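Local atomic coordinates of RNase NGR3 (PDB entry 1VD1), a protein that probably cleaves RNA as an endonuclease of the RNase T2 family and binds nucleotides such as AMP and GMP. Residues A[11-16]-A[40-45]. Numbering follows the deposited sequence.
With AMP (adenosine monophosphate), chain C; AMP (adenosine monophosphate), chain B.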
# COMPACT_ATOMS: atom_id res chain seq x y z
N PHE A 11 9.01 8.68 4.07
CA PHE A 11 8.08 7.56 4.20
C PHE A 11 7.89 6.84 2.87
O PHE A 11 7.84 7.46 1.82
CB PHE A 11 6.64 7.98 4.56
CG PHE A 11 6.45 8.49 5.95
CD1 PHE A 11 6.54 9.86 6.22
CD2 PHE A 11 6.05 7.63 6.97
CE1 PHE A 11 6.22 10.36 7.49
CE2 PHE A 11 5.73 8.12 8.24
CZ PHE A 11 5.81 9.49 8.49
N TYR A 12 7.77 5.52 2.93
CA TYR A 12 7.40 4.78 1.74
C TYR A 12 5.90 4.64 2.02
O TYR A 12 5.52 4.23 3.12
CB TYR A 12 8.01 3.38 1.73
CG TYR A 12 9.32 3.29 1.01
CD1 TYR A 12 10.39 2.59 1.58
CD2 TYR A 12 9.50 3.88 -0.24
CE1 TYR A 12 11.61 2.50 0.92
CE2 TYR A 12 10.71 3.78 -0.91
CZ TYR A 12 11.76 3.09 -0.32
OH TYR A 12 12.97 3.00 -0.95
N PHE A 13 5.06 5.05 1.08
CA PHE A 13 3.61 4.86 1.23
C PHE A 13 3.36 3.69 0.30
O PHE A 13 3.55 3.79 -0.92
CB PHE A 13 2.81 6.09 0.79
CG PHE A 13 1.32 5.88 0.85
CD1 PHE A 13 0.73 5.35 2.00
CD2 PHE A 13 0.51 6.18 -0.24
CE1 PHE A 13 -0.65 5.13 2.05
CE2 PHE A 13 -0.86 5.96 -0.20
CZ PHE A 13 -1.45 5.43 0.95
N VAL A 14 2.98 2.57 0.88
CA VAL A 14 2.79 1.35 0.11
C VAL A 14 1.35 0.92 -0.03
O VAL A 14 0.64 0.73 0.96
CB VAL A 14 3.61 0.20 0.76
CG1 VAL A 14 3.66 -1.00 -0.17
CG2 VAL A 14 5.02 0.71 1.08
N GLN A 15 0.91 0.81 -1.28
CA GLN A 15 -0.44 0.37 -1.58
C GLN A 15 -0.34 -1.00 -2.23
O GLN A 15 0.70 -1.39 -2.75
CB GLN A 15 -1.13 1.35 -2.52
CG GLN A 15 -1.28 2.73 -1.90
CD GLN A 15 -1.95 3.71 -2.83
OE1 GLN A 15 -3.15 3.62 -3.09
NE2 GLN A 15 -1.17 4.65 -3.33
N GLN A 16 -1.45 -1.73 -2.22
CA GLN A 16 -1.46 -3.07 -2.76
C GLN A 16 -2.68 -3.28 -3.64
O GLN A 16 -3.67 -2.57 -3.52
CB GLN A 16 -1.46 -4.04 -1.58
CG GLN A 16 -1.58 -5.52 -1.90
CD GLN A 16 -1.53 -6.35 -0.65
OE1 GLN A 16 -0.48 -6.47 -0.01
NE2 GLN A 16 -2.66 -6.92 -0.26
N PHE A 40 -7.13 -0.24 -5.26
CA PHE A 40 -5.88 -0.35 -4.52
C PHE A 40 -6.14 -0.09 -3.05
O PHE A 40 -6.91 0.81 -2.70
CB PHE A 40 -4.84 0.64 -5.05
CG PHE A 40 -4.25 0.25 -6.37
CD1 PHE A 40 -4.90 0.58 -7.56
CD2 PHE A 40 -3.06 -0.48 -6.43
CE1 PHE A 40 -4.38 0.18 -8.78
CE2 PHE A 40 -2.53 -0.88 -7.65
CZ PHE A 40 -3.19 -0.55 -8.83
N SER A 41 -5.51 -0.88 -2.19
CA SER A 41 -5.68 -0.73 -0.75
C SER A 41 -4.37 -0.30 -0.11
O SER A 41 -3.33 -0.27 -0.76
CB SER A 41 -6.13 -2.05 -0.14
OG SER A 41 -5.16 -3.06 -0.35
N ILE A 42 -4.43 0.04 1.17
CA ILE A 42 -3.23 0.46 1.88
C ILE A 42 -2.55 -0.74 2.52
O ILE A 42 -3.21 -1.63 3.06
CB ILE A 42 -3.59 1.46 3.01
CG1 ILE A 42 -4.27 2.70 2.41
CG2 ILE A 42 -2.33 1.86 3.79
CD1 ILE A 42 -4.98 3.56 3.44
N HIS A 43 -1.22 -0.80 2.43
CA HIS A 43 -0.51 -1.85 3.12
C HIS A 43 0.11 -1.13 4.31
O HIS A 43 -0.11 -1.51 5.47
CB HIS A 43 0.58 -2.50 2.27
CG HIS A 43 1.32 -3.59 2.98
ND1 HIS A 43 2.14 -4.48 2.34
CD2 HIS A 43 1.38 -3.91 4.30
CE1 HIS A 43 2.67 -5.31 3.22
NE2 HIS A 43 2.23 -4.98 4.42
N GLY A 44 0.86 -0.06 4.04
CA GLY A 44 1.45 0.67 5.14
C GLY A 44 2.08 2.00 4.79
O GLY A 44 2.22 2.37 3.62
N LEU A 45 2.43 2.74 5.84
CA LEU A 45 3.08 4.05 5.73
C LEU A 45 4.34 3.81 6.56
O LEU A 45 4.28 3.79 7.80
CB LEU A 45 2.20 5.13 6.34
CG LEU A 45 2.74 6.56 6.31
CD1 LEU A 45 3.12 6.95 4.89
CD2 LEU A 45 1.68 7.52 6.88
P AMP C . 4.63 -9.37 1.53
O1P AMP C . 5.95 -9.39 0.88
O2P AMP C . 3.80 -10.56 1.20
O3P AMP C . 3.88 -8.06 1.24
O5' AMP C . 4.98 -9.43 3.13
C5' AMP C . 4.19 -8.66 4.08
C4' AMP C . 3.62 -9.64 5.16
O4' AMP C . 2.31 -9.12 5.58
C3' AMP C . 3.38 -11.20 4.60
O3' AMP C . 3.70 -12.09 5.79
C2' AMP C . 1.83 -11.12 4.20
O2' AMP C . 1.09 -12.31 4.43
C1' AMP C . 1.22 -9.95 5.14
N9 AMP C . 0.27 -9.11 4.37
C8 AMP C . 0.50 -8.37 3.19
N7 AMP C . -0.57 -7.80 2.60
C5 AMP C . -1.54 -8.15 3.54
C6 AMP C . -2.94 -7.90 3.56
N6 AMP C . -3.51 -7.20 2.52
N1 AMP C . -3.63 -8.40 4.67
C2 AMP C . -3.02 -9.02 5.70
N3 AMP C . -1.70 -9.31 5.77
C4 AMP C . -1.04 -8.88 4.65
P AMP B . 5.39 -5.02 7.37
O1P AMP B . 4.86 -6.09 8.23
O2P AMP B . 6.53 -4.28 8.00
O3P AMP B . 4.28 -4.07 6.89
O5' AMP B . 5.96 -5.83 6.08
C5' AMP B . 6.42 -5.13 4.91
C4' AMP B . 7.44 -6.05 4.19
O4' AMP B . 8.44 -5.19 3.54
C3' AMP B . 8.26 -7.09 5.21
O3' AMP B . 8.43 -8.37 4.42
C2' AMP B . 9.62 -6.26 5.45
O2' AMP B . 10.81 -7.03 5.37
C1' AMP B . 9.67 -5.12 4.29
N9 AMP B . 9.77 -3.75 4.87
C8 AMP B . 9.27 -3.27 6.10
N7 AMP B . 9.45 -1.96 6.37
C5 AMP B . 10.16 -1.60 5.23
C6 AMP B . 10.69 -0.35 4.84
N6 AMP B . 10.52 0.73 5.69
N1 AMP B . 11.36 -0.32 3.60
C2 AMP B . 11.49 -1.41 2.81
N3 AMP B . 11.04 -2.65 3.12
C4 AMP B . 10.37 -2.67 4.31
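His43 and Gly44 both face Val14 across an antiparallel strand pair, forming a classic beta bulge in the central sheet of this RNase T2 fold. Val14 O accepts two backbone bonds, from His43 N at 2.8 Å and from Gly44 N. Val14 N in turn donates to Gly44 O, with an N-H...O angle of 169°. Farther along, Gln16 and Ser41 form a hydrogen-bonded pair.

The bulge shifts the register by one residue and sends the His43 side chain to the nucleotide side. CG of His43 is anti to the backbone N (chi1 -180°), and its CB rests against Val14 O. The ring reaches both AMP molecules. N7 of the chain C AMP lies over one ring face, offset toward the rim. His43 CE1 is 3.6 Å from O3P of the same AMP. His43 NE2 is 3.3 Å from O3P of the chain B AMP. ND1 is hydrogen-bonded to Gln175 of strand 171-181, which would fix the ring's rotation. His43 is a predicted active-site residue. With an alanine in its place, Gln175 would probably lose its ring partner, and both AMP phosphates their ring contacts. Gln16 is on the same side, and its amide end meets the adenine of the chain C AMP.

Phe13, Gln15, Ile42 and Leu45 lie on the other side of the sheet, where helix 109-123 packs on Phe13. The Phe13 ring slants across its neighbours: Phe13 CE1 is 4.1 Å from Ile42 CG2, and Phe13 CD1 is equally far from Leu45 CD1. OE1 of Gln15 touches Phe40 CB; the side chains cross at about a right angle, amide and ring planes 69° apart. Gln15 NE2 is hydrogen-bonded to Ser123. Leu45 also packs obliquely against the Phe11 ring. Leu45 CG comes within 3.5 Å of Phe11 CD2, and Leu45 CD1 is 3.7 Å from Phe11 CB.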